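Local coordinates for thiosulfate sulfurtransferase (Pseudomonas aeruginosa, PDB 1YT8), which probably transfers sulfur from thiosulfate to cyanide, as rhodaneses do, and carries four rhodanese-like domains, at residues E146-E157 / T187-R198; T393-S401 / G411-L420. One frame throughout, in Å; residues are numbered along the deposited sequence.

Contact 1 (E146-E157 / T187-R198); sequences EAVILDARRFDE and TRVIVNCAGRTR. With SO3 (sulfite ion), chain B.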
loop_
_atom_site.group_PDB
_atom_site.type_symbol
_atom_site.label_atom_id
_atom_site.label_comp_id
_atom_site.label_asym_id
_atom_site.label_seq_id
_atom_site.Cartn_x
_atom_site.Cartn_y
_atom_site.Cartn_z
ATOM N N GLU A 146 21.742 16.984 -22.057
ATOM C CA GLU A 146 22.362 15.982 -21.205
ATOM C C GLU A 146 21.528 15.945 -19.932
ATOM O O GLU A 146 21.699 16.771 -19.029
ATOM C CB GLU A 146 23.803 16.366 -20.867
ATOM C CG GLU A 146 24.494 15.364 -19.947
ATOM C CD GLU A 146 25.946 15.718 -19.700
ATOM O OE1 GLU A 146 26.207 16.851 -19.244
ATOM O OE2 GLU A 146 26.829 14.865 -19.957
ATOM N N ALA A 147 20.611 14.989 -19.881
ATOM C CA ALA A 147 19.730 14.849 -18.738
ATOM C C ALA A 147 19.169 13.443 -18.709
ATOM O O ALA A 147 19.005 12.815 -19.751
ATOM C CB ALA A 147 18.583 15.852 -18.839
ATOM N N VAL A 148 18.887 12.949 -17.513
ATOM C CA VAL A 148 18.295 11.628 -17.375
ATOM C C VAL A 148 16.986 11.810 -16.628
ATOM O O VAL A 148 16.878 12.665 -15.746
ATOM C CB VAL A 148 19.217 10.645 -16.608
ATOM C CG1 VAL A 148 20.470 10.369 -17.435
ATOM C CG2 VAL A 148 19.583 11.202 -15.243
ATOM N N ILE A 149 15.978 11.039 -17.018
ATOM C CA ILE A 149 14.670 11.106 -16.381
ATOM C C ILE A 149 14.515 9.802 -15.617
ATOM O O ILE A 149 14.490 8.724 -16.210
ATOM C CB ILE A 149 13.546 11.254 -17.431
ATOM C CG1 ILE A 149 13.801 12.510 -18.275
ATOM C CG2 ILE A 149 12.184 11.357 -16.739
ATOM C CD1 ILE A 149 12.753 12.786 -19.347
ATOM N N LEU A 150 14.430 9.911 -14.296
ATOM C CA LEU A 150 14.310 8.742 -13.432
ATOM C C LEU A 150 12.894 8.619 -12.882
ATOM O O LEU A 150 12.375 9.550 -12.264
ATOM C CB LEU A 150 15.317 8.845 -12.287
ATOM C CG LEU A 150 16.733 9.250 -12.727
ATOM C CD1 LEU A 150 17.649 9.277 -11.515
ATOM C CD2 LEU A 150 17.266 8.279 -13.774
ATOM N N ASP A 151 12.284 7.460 -13.115
ATOM C CA ASP A 151 10.920 7.175 -12.678
ATOM C C ASP A 151 10.958 6.507 -11.302
ATOM O O ASP A 151 11.445 5.380 -11.166
ATOM C CB ASP A 151 10.255 6.258 -13.701
ATOM C CG ASP A 151 8.754 6.239 -13.577
ATOM O OD1 ASP A 151 8.256 6.039 -12.450
ATOM O OD2 ASP A 151 8.074 6.417 -14.612
ATOM N N ALA A 152 10.425 7.198 -10.294
ATOM C CA ALA A 152 10.443 6.718 -8.907
ATOM C C ALA A 152 9.361 5.734 -8.465
ATOM O O ALA A 152 9.307 5.366 -7.288
ATOM C CB ALA A 152 10.449 7.921 -7.958
ATOM N N ARG A 153 8.511 5.305 -9.389
ATOM C CA ARG A 153 7.435 4.372 -9.061
ATOM C C ARG A 153 7.908 2.920 -9.090
ATOM O O ARG A 153 9.090 2.642 -9.296
ATOM C CB ARG A 153 6.287 4.537 -10.061
ATOM C CG ARG A 153 5.713 5.949 -10.142
ATOM C CD ARG A 153 4.723 6.045 -11.289
ATOM N NE ARG A 153 5.390 5.955 -12.589
ATOM C CZ ARG A 153 4.772 5.618 -13.719
ATOM N NH1 ARG A 153 3.473 5.334 -13.711
ATOM N NH2 ARG A 153 5.451 5.564 -14.856
ATOM N N ARG A 154 6.979 1.992 -8.873
ATOM C CA ARG A 154 7.317 0.570 -8.930
ATOM C C ARG A 154 7.620 0.260 -10.390
ATOM O O ARG A 154 7.118 0.932 -11.283
ATOM C CB ARG A 154 6.137 -0.303 -8.492
ATOM C CG ARG A 154 5.730 -0.179 -7.035
ATOM C CD ARG A 154 4.764 -1.311 -6.678
ATOM N NE ARG A 154 3.651 -1.389 -7.621
ATOM C CZ ARG A 154 2.509 -0.718 -7.500
ATOM N NH1 ARG A 154 2.310 0.087 -6.466
ATOM N NH2 ARG A 154 1.568 -0.842 -8.426
ATOM N N PHE A 155 8.420 -0.770 -10.637
ATOM C CA PHE A 155 8.764 -1.131 -12.008
ATOM C C PHE A 155 7.529 -1.441 -12.861
ATOM O O PHE A 155 7.493 -1.101 -14.044
ATOM C CB PHE A 155 9.710 -2.335 -12.023
ATOM C CG PHE A 155 10.252 -2.656 -13.388
ATOM C CD1 PHE A 155 11.106 -1.766 -14.038
ATOM C CD2 PHE A 155 9.887 -3.831 -14.038
ATOM C CE1 PHE A 155 11.587 -2.040 -15.316
ATOM C CE2 PHE A 155 10.360 -4.116 -15.314
ATOM C CZ PHE A 155 11.212 -3.218 -15.958
ATOM N N ASP A 156 6.516 -2.082 -12.278
ATOM C CA ASP A 156 5.315 -2.399 -13.056
ATOM C C ASP A 156 4.554 -1.145 -13.491
ATOM O O ASP A 156 3.904 -1.135 -14.540
ATOM C CB ASP A 156 4.380 -3.340 -12.282
ATOM C CG ASP A 156 3.880 -2.741 -10.980
ATOM O OD1 ASP A 156 4.648 -2.724 -9.997
ATOM O OD2 ASP A 156 2.719 -2.287 -10.942
ATOM N N GLU A 157 4.625 -0.086 -12.689
ATOM C CA GLU A 157 3.951 1.159 -13.047
ATOM C C GLU A 157 4.698 1.779 -14.217
ATOM O O GLU A 157 4.093 2.240 -15.189
ATOM C CB GLU A 157 3.951 2.128 -11.869
ATOM C CG GLU A 157 3.005 1.745 -10.748
ATOM C CD GLU A 157 3.120 2.681 -9.563
ATOM O OE1 GLU A 157 4.046 2.489 -8.748
ATOM O OE2 GLU A 157 2.295 3.614 -9.459
ATOM N N THR A 187 25.200 16.806 -15.831
ATOM C CA THR A 187 23.985 16.098 -16.240
ATOM C C THR A 187 22.787 16.409 -15.346
ATOM O O THR A 187 22.844 16.227 -14.125
ATOM C CB THR A 187 24.199 14.562 -16.232
ATOM O OG1 THR A 187 25.253 14.221 -17.136
ATOM C CG2 THR A 187 22.928 13.833 -16.662
ATOM N N ARG A 188 21.703 16.876 -15.958
ATOM C CA ARG A 188 20.492 17.180 -15.205
ATOM C C ARG A 188 19.825 15.878 -14.792
ATOM O O ARG A 188 19.830 14.902 -15.543
ATOM C CB ARG A 188 19.494 17.968 -16.054
ATOM C CG ARG A 188 20.010 19.275 -16.606
ATOM C CD ARG A 188 18.862 20.122 -17.128
ATOM N NE ARG A 188 17.900 20.371 -16.066
ATOM C CZ ARG A 188 17.246 21.513 -15.891
ATOM N NH1 ARG A 188 17.442 22.535 -16.711
ATOM N NH2 ARG A 188 16.403 21.630 -14.879
ATOM N N VAL A 189 19.250 15.869 -13.595
ATOM C CA VAL A 189 18.537 14.701 -13.106
ATOM C C VAL A 189 17.103 15.152 -12.881
ATOM O O VAL A 189 16.843 16.095 -12.126
ATOM C CB VAL A 189 19.146 14.158 -11.792
ATOM C CG1 VAL A 189 18.261 13.050 -11.214
ATOM C CG2 VAL A 189 20.537 13.600 -12.067
ATOM N N ILE A 190 16.185 14.492 -13.574
ATOM C CA ILE A 190 14.764 14.798 -13.493
ATOM C C ILE A 190 14.053 13.567 -12.941
ATOM O O ILE A 190 14.237 12.465 -13.454
ATOM C CB ILE A 190 14.207 15.124 -14.894
ATOM C CG1 ILE A 190 14.942 16.340 -15.470
ATOM C CG2 ILE A 190 12.708 15.387 -14.818
ATOM C CD1 ILE A 190 14.651 16.603 -16.938
ATOM N N VAL A 191 13.259 13.750 -11.890
ATOM C CA VAL A 191 12.533 12.635 -11.283
ATOM C C VAL A 191 11.038 12.762 -11.570
ATOM O O VAL A 191 10.464 13.843 -11.428
ATOM C CB VAL A 191 12.729 12.596 -9.739
ATOM C CG1 VAL A 191 12.049 11.355 -9.160
ATOM C CG2 VAL A 191 14.223 12.601 -9.383
ATOM N N ASN A 192 10.407 11.661 -11.981
ATOM C CA ASN A 192 8.977 11.686 -12.255
ATOM C C ASN A 192 8.267 10.516 -11.598
ATOM O O ASN A 192 8.891 9.559 -11.151
ATOM C CB ASN A 192 8.687 11.609 -13.766
ATOM C CG ASN A 192 8.733 10.176 -14.305
ATOM O OD1 ASN A 192 9.789 9.673 -14.694
ATOM N ND2 ASN A 192 7.579 9.507 -14.313
ATOM N N CYS A 193 6.949 10.629 -11.525
ATOM C CA CYS A 193 6.098 9.564 -11.035
ATOM C C CYS A 193 4.864 9.773 -11.904
ATOM O O CYS A 193 4.976 10.402 -12.963
ATOM C CB CYS A 193 5.810 9.682 -9.525
ATOM S SG CYS A 193 4.646 10.933 -8.967
ATOM N N ALA A 194 3.710 9.253 -11.500
ATOM C CA ALA A 194 2.493 9.430 -12.279
ATOM C C ALA A 194 1.869 10.793 -12.023
ATOM O O ALA A 194 1.368 11.449 -12.938
ATOM C CB ALA A 194 1.499 8.325 -11.948
ATOM N N GLY A 195 1.903 11.208 -10.763
ATOM C CA GLY A 195 1.352 12.492 -10.394
ATOM C C GLY A 195 2.447 13.421 -9.916
ATOM O O GLY A 195 3.257 13.903 -10.716
ATOM N N ARG A 196 2.493 13.644 -8.605
ATOM C CA ARG A 196 3.470 14.547 -8.008
ATOM C C ARG A 196 4.254 13.985 -6.821
ATOM O O ARG A 196 5.464 14.177 -6.724
ATOM C CB ARG A 196 2.761 15.815 -7.516
ATOM C CG ARG A 196 2.055 16.632 -8.582
ATOM C CD ARG A 196 1.064 17.599 -7.944
ATOM N NE ARG A 196 1.672 18.405 -6.891
ATOM C CZ ARG A 196 2.544 19.386 -7.099
ATOM N NH1 ARG A 196 2.919 19.695 -8.333
ATOM N NH2 ARG A 196 3.038 20.061 -6.065
ATOM N N THR A 197 3.562 13.287 -5.929
ATOM C CA THR A 197 4.178 12.803 -4.695
ATOM C C THR A 197 5.566 12.193 -4.731
ATOM O O THR A 197 6.496 12.756 -4.158
ATOM C CB THR A 197 3.251 11.828 -3.960
ATOM O OG1 THR A 197 1.928 12.378 -3.920
ATOM C CG2 THR A 197 3.744 11.622 -2.525
ATOM N N ARG A 198 5.717 11.043 -5.376
ATOM C CA ARG A 198 7.026 10.406 -5.419
ATOM C C ARG A 198 8.087 11.223 -6.157
ATOM O O ARG A 198 9.279 11.070 -5.887
ATOM C CB ARG A 198 6.897 8.989 -5.994
ATOM C CG ARG A 198 6.309 8.006 -4.971
ATOM C CD ARG A 198 5.868 6.678 -5.588
ATOM N NE ARG A 198 4.728 6.849 -6.483
ATOM C CZ ARG A 198 4.093 5.853 -7.096
ATOM N NH1 ARG A 198 4.478 4.594 -6.916
ATOM N NH2 ARG A 198 3.080 6.118 -7.905
HETATM S S SO3 B . 3.159 10.041 -7.964
HETATM O O1 SO3 B . 2.942 8.893 -8.874
HETATM O O2 SO3 B . 1.907 10.800 -7.759
HETATM O O3 SO3 B . 3.749 9.626 -6.663
HETATM O O HOH W 1 9.192 7.506 -16.791
#

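Contact 2 (T393-S401 / G411-L420); sequences TRVLDFTAS and GAAWVLRSQL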
loop_
_atom_site.group_PDB
_atom_site.type_symbol
_atom_site.label_atom_id
_atom_site.label_comp_id
_atom_site.label_asym_id
_atom_site.label_seq_id
_atom_site.Cartn_x
_atom_site.Cartn_y
_atom_site.Cartn_z
ATOM N N THR A 393 -25.602 -26.268 -8.573
ATOM C CA THR A 393 -24.366 -25.901 -7.894
ATOM C C THR A 393 -24.026 -24.439 -8.133
ATOM O O THR A 393 -23.874 -24.010 -9.279
ATOM C CB THR A 393 -23.180 -26.763 -8.374
ATOM O OG1 THR A 393 -23.429 -28.140 -8.065
ATOM C CG2 THR A 393 -21.892 -26.326 -7.692
ATOM N N ARG A 394 -23.909 -23.675 -7.050
ATOM C CA ARG A 394 -23.567 -22.261 -7.152
ATOM C C ARG A 394 -22.113 -22.039 -6.750
ATOM O O ARG A 394 -21.692 -22.401 -5.648
ATOM C CB ARG A 394 -24.480 -21.409 -6.265
ATOM C CG ARG A 394 -24.116 -19.921 -6.250
ATOM C CD ARG A 394 -24.227 -19.303 -7.646
ATOM N NE ARG A 394 -25.615 -19.090 -8.041
ATOM C CZ ARG A 394 -26.007 -18.755 -9.268
ATOM N NH1 ARG A 394 -25.118 -18.595 -10.238
ATOM N NH2 ARG A 394 -27.294 -18.567 -9.519
ATOM N N VAL A 395 -21.342 -21.460 -7.661
ATOM C CA VAL A 395 -19.939 -21.183 -7.394
ATOM C C VAL A 395 -19.783 -19.697 -7.102
ATOM O O VAL A 395 -20.194 -18.856 -7.898
ATOM C CB VAL A 395 -19.055 -21.552 -8.600
ATOM C CG1 VAL A 395 -17.605 -21.159 -8.325
ATOM C CG2 VAL A 395 -19.153 -23.050 -8.873
ATOM N N LEU A 396 -19.199 -19.386 -5.948
ATOM C CA LEU A 396 -18.968 -18.008 -5.535
ATOM C C LEU A 396 -17.470 -17.725 -5.579
ATOM O O LEU A 396 -16.681 -18.460 -4.983
ATOM C CB LEU A 396 -19.491 -17.790 -4.111
ATOM C CG LEU A 396 -20.964 -18.119 -3.870
ATOM C CD1 LEU A 396 -21.337 -17.747 -2.436
ATOM C CD2 LEU A 396 -21.835 -17.358 -4.869
ATOM N N ASP A 397 -17.088 -16.659 -6.279
ATOM C CA ASP A 397 -15.685 -16.273 -6.424
ATOM C C ASP A 397 -15.386 -15.045 -5.556
ATOM O O ASP A 397 -15.957 -13.979 -5.766
ATOM C CB ASP A 397 -15.394 -15.945 -7.893
ATOM C CG ASP A 397 -13.914 -15.990 -8.225
ATOM O OD1 ASP A 397 -13.082 -15.858 -7.299
ATOM O OD2 ASP A 397 -13.584 -16.149 -9.422
ATOM N N PHE A 398 -14.476 -15.203 -4.599
ATOM C CA PHE A 398 -14.108 -14.126 -3.681
ATOM C C PHE A 398 -12.864 -13.329 -4.074
ATOM O O PHE A 398 -12.482 -12.387 -3.370
ATOM C CB PHE A 398 -13.915 -14.703 -2.275
ATOM C CG PHE A 398 -15.192 -15.165 -1.633
ATOM C CD1 PHE A 398 -15.899 -14.325 -0.779
ATOM C CD2 PHE A 398 -15.711 -16.423 -1.917
ATOM C CE1 PHE A 398 -17.108 -14.732 -0.215
ATOM C CE2 PHE A 398 -16.922 -16.838 -1.359
ATOM C CZ PHE A 398 -17.620 -15.991 -0.508
ATOM N N THR A 399 -12.220 -13.699 -5.178
ATOM C CA THR A 399 -11.025 -12.972 -5.608
ATOM C C THR A 399 -11.419 -11.537 -5.971
ATOM O O THR A 399 -12.600 -11.230 -6.104
ATOM C CB THR A 399 -10.360 -13.647 -6.830
ATOM O OG1 THR A 399 -9.056 -13.088 -7.035
ATOM C CG2 THR A 399 -11.192 -13.433 -8.082
ATOM N N ALA A 400 -10.433 -10.658 -6.128
ATOM C CA ALA A 400 -10.717 -9.267 -6.476
ATOM C C ALA A 400 -11.472 -9.212 -7.800
ATOM O O ALA A 400 -11.201 -10.005 -8.707
ATOM C CB ALA A 400 -9.416 -8.476 -6.577
ATOM N N SER A 401 -12.417 -8.279 -7.912
ATOM C CA SER A 401 -13.214 -8.159 -9.130
ATOM C C SER A 401 -12.345 -8.036 -10.376
ATOM O O SER A 401 -12.703 -8.552 -11.438
ATOM C CB SER A 401 -14.183 -6.968 -9.041
ATOM O OG SER A 401 -13.505 -5.726 -9.030
ATOM N N GLY A 411 -19.305 -19.881 -15.165
ATOM C CA GLY A 411 -20.518 -19.845 -14.367
ATOM C C GLY A 411 -20.365 -19.253 -12.971
ATOM O O GLY A 411 -21.364 -18.971 -12.310
ATOM N N ALA A 412 -19.130 -19.069 -12.519
ATOM C CA ALA A 412 -18.886 -18.513 -11.189
ATOM C C ALA A 412 -19.470 -17.110 -11.046
ATOM O O ALA A 412 -19.499 -16.333 -12.003
ATOM C CB ALA A 412 -17.389 -18.483 -10.903
ATOM N N ALA A 413 -19.949 -16.795 -9.845
ATOM C CA ALA A 413 -20.513 -15.480 -9.567
ATOM C C ALA A 413 -19.537 -14.715 -8.677
ATOM O O ALA A 413 -19.075 -15.236 -7.663
ATOM C CB ALA A 413 -21.865 -15.621 -8.857
ATOM N N TRP A 414 -19.203 -13.487 -9.062
ATOM C CA TRP A 414 -18.292 -12.698 -8.243
ATOM C C TRP A 414 -19.082 -12.083 -7.091
ATOM O O TRP A 414 -20.199 -11.593 -7.279
ATOM C CB TRP A 414 -17.626 -11.580 -9.056
ATOM C CG TRP A 414 -16.687 -10.772 -8.212
ATOM C CD1 TRP A 414 -15.449 -11.148 -7.773
ATOM C CD2 TRP A 414 -16.953 -9.495 -7.617
ATOM N NE1 TRP A 414 -14.929 -10.188 -6.935
ATOM C CE2 TRP A 414 -15.831 -9.163 -6.821
ATOM C CE3 TRP A 414 -18.032 -8.602 -7.675
ATOM C CZ2 TRP A 414 -15.756 -7.970 -6.087
ATOM C CZ3 TRP A 414 -17.959 -7.413 -6.943
ATOM C CH2 TRP A 414 -16.825 -7.111 -6.159
ATOM N N VAL A 415 -18.495 -12.103 -5.901
ATOM C CA VAL A 415 -19.156 -11.554 -4.726
ATOM C C VAL A 415 -18.191 -10.828 -3.799
ATOM O O VAL A 415 -16.975 -11.020 -3.862
ATOM C CB VAL A 415 -19.832 -12.665 -3.881
ATOM C CG1 VAL A 415 -20.876 -13.401 -4.706
ATOM C CG2 VAL A 415 -18.781 -13.637 -3.378
ATOM N N LEU A 416 -18.763 -9.990 -2.945
ATOM C CA LEU A 416 -18.026 -9.255 -1.930
ATOM C C LEU A 416 -18.332 -10.017 -0.651
ATOM O O LEU A 416 -19.498 -10.247 -0.332
ATOM C CB LEU A 416 -18.562 -7.830 -1.784
ATOM C CG LEU A 416 -18.146 -6.761 -2.792
ATOM C CD1 LEU A 416 -18.892 -5.466 -2.486
ATOM C CD2 LEU A 416 -16.636 -6.549 -2.717
ATOM N N ARG A 417 -17.304 -10.415 0.081
ATOM C CA ARG A 417 -17.538 -11.142 1.315
ATOM C C ARG A 417 -18.335 -10.292 2.302
ATOM O O ARG A 417 -19.102 -10.819 3.110
ATOM C CB ARG A 417 -16.211 -11.560 1.948
ATOM C CG ARG A 417 -16.393 -12.357 3.228
ATOM C CD ARG A 417 -15.070 -12.726 3.844
ATOM N NE ARG A 417 -15.235 -13.296 5.176
ATOM C CZ ARG A 417 -14.304 -13.250 6.120
ATOM N NH1 ARG A 417 -13.141 -12.659 5.872
ATOM N NH2 ARG A 417 -14.539 -13.777 7.316
ATOM N N SER A 418 -18.163 -8.975 2.214
ATOM C CA SER A 418 -18.838 -8.033 3.103
ATOM C C SER A 418 -20.317 -7.825 2.794
ATOM O O SER A 418 -21.030 -7.198 3.574
ATOM C CB SER A 418 -18.125 -6.675 3.066
ATOM O OG SER A 418 -18.222 -6.079 1.783
ATOM N N GLN A 419 -20.771 -8.348 1.657
ATOM C CA GLN A 419 -22.169 -8.207 1.256
ATOM C C GLN A 419 -22.758 -9.541 0.803
ATOM O O GLN A 419 -23.511 -9.601 -0.172
ATOM C CB GLN A 419 -22.280 -7.176 0.123
ATOM C CG GLN A 419 -21.843 -5.772 0.528
ATOM C CD GLN A 419 -22.062 -4.738 -0.562
ATOM O OE1 GLN A 419 -22.904 -4.914 -1.446
ATOM N NE2 GLN A 419 -21.319 -3.638 -0.489
ATOM N N LEU A 420 -22.428 -10.605 1.529
ATOM C CA LEU A 420 -22.909 -11.936 1.186
ATOM C C LEU A 420 -24.421 -12.120 1.284
ATOM O O LEU A 420 -25.011 -12.827 0.466
ATOM C CB LEU A 420 -22.206 -12.989 2.048
ATOM C CG LEU A 420 -20.784 -13.370 1.626
ATOM C CD1 LEU A 420 -20.164 -14.280 2.672
ATOM C CD2 LEU A 420 -20.822 -14.067 0.264
HETATM O O HOH W 2 -22.528 -20.408 -10.184
HETATM O O HOH W 3 -14.489 -10.352 -3.603
#

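Contact 1 (E146-E157 / T187-R198)
Arg198 pushes its guanidinium into a slot between Glu157, Arg153 and a sulfite ion bonded to Cys193 SG. Along its edge the group meets Glu157 end-on, NH1 to OE1 at 2.8 Å and NH2 to OE2 at 3.0 Å, while NE and NH2 reach sulfite O3 and O1. Arg153 CG sits over the centre of one face, 3.5 Å from Arg198 CZ, and the two guanidinium planes stand 86° apart. Carboxylate, sulfite and methylene should together restrict the group's rotation; Gln309 takes a further bond from NH1. Arg153 turns away at chi3 (-69°) to grip Asp151 side-on, and its NH2 also meets Met161 O. Asn192 ND2 comes down on Asp151 OD2 from above the carboxylate plane, and one water joins that oxygen to Asn192 OD1. These groups crown the C-terminal ends of parallel strands 147-151 and 188-192, where the rhodanese active-site loop that starts at Cys193 and runs into helix 197-208 cradles the anion: Ala194 N, Gly195 N and Arg198 N donate to it, the last to O3 at 2.7 Å. Before it the strands run 24° from parallel, Leu150 N reaching Ile190 O at 2.7 Å. On one face Leu150 CD1 lodges against Val189 CG1 (3.8 Å); on the other, Ile149 CG2 abuts Asn192 OD1 at 3.6 Å. Just past the strand, the small bump of Ala152 CB fits between Val191 CG1 and the Arg198 backbone.

Contact 2 (T393-S401 / G411-L420)
A beta-alpha-beta unit of a rhodanese-like domain, made of strand 393-397, helix 401-406 and the short edge strand 413-414, brings these two segments side by side. The parallel pairing rests on three backbone bonds: Ala413 N to Val395 O, Asp397 N to Ala413 O at 2.8 Å, nearly straight at 174°, and Val415 N to Asp397 O, longer at 3.2 Å. At the start of the pairing a water joins Gly411 O to Arg394 NH1 and Val395 N, and Val395 CG1 lies 3.7 Å from Ala412 CB.

From strand 413-414 the indole of Trp414 reaches forward to the link into helix 401-406. The first torsion sends CG opposite the backbone N, and from there NE1 donates to Thr399 O at 2.7 Å, the oxygen only 3° out of the ring plane. Ser401 CB rests over the six-membered ring, 3.7 Å from its centroid, a CH-pi contact; Ser401 OG is held by Asp488. Thr399 N closes an Asx turn on Asp397 OD1, which fixes the backbone carrying the acceptor.

Phe398 packs toward the other side of the sheet. Val415 CG2 stands 3.8 Å from the ring centroid, 15° off the normal, Arg417 CB meets the ring's edge, and Leu420 CD2 approaches CE1 obliquely at 3.8 Å. Leu435 and Ala446 also touch this ring. A central strand joined through a helix to a short parallel edge strand is the strand 2 to strand 3 unit of the rhodanese fold, order 1-5-4-2-3.

How the contacts relate
Followed from the N terminus, contact 1 comes first and closes a loop of 29 intervening residues within the rhodanese-like range 133-228, pairing two adjacent interior strands; edge strand 167-168 and helix 174-181 lie in the loop between them. Further along the chain, contact 2 closes a shorter loop of nine residues, holding helix 401-406, within the range 380-471, and joins an interior strand to its edge neighbour 413-414. The loops follow in series, neither nesting nor crossing. Both sheets share the strand order 1-5-4-2-3, so contact 1 is the 2-4 pairing and contact 2 the 2-3 pairing. Their centres lie 39 Å apart, on opposite sides of the chain's centre.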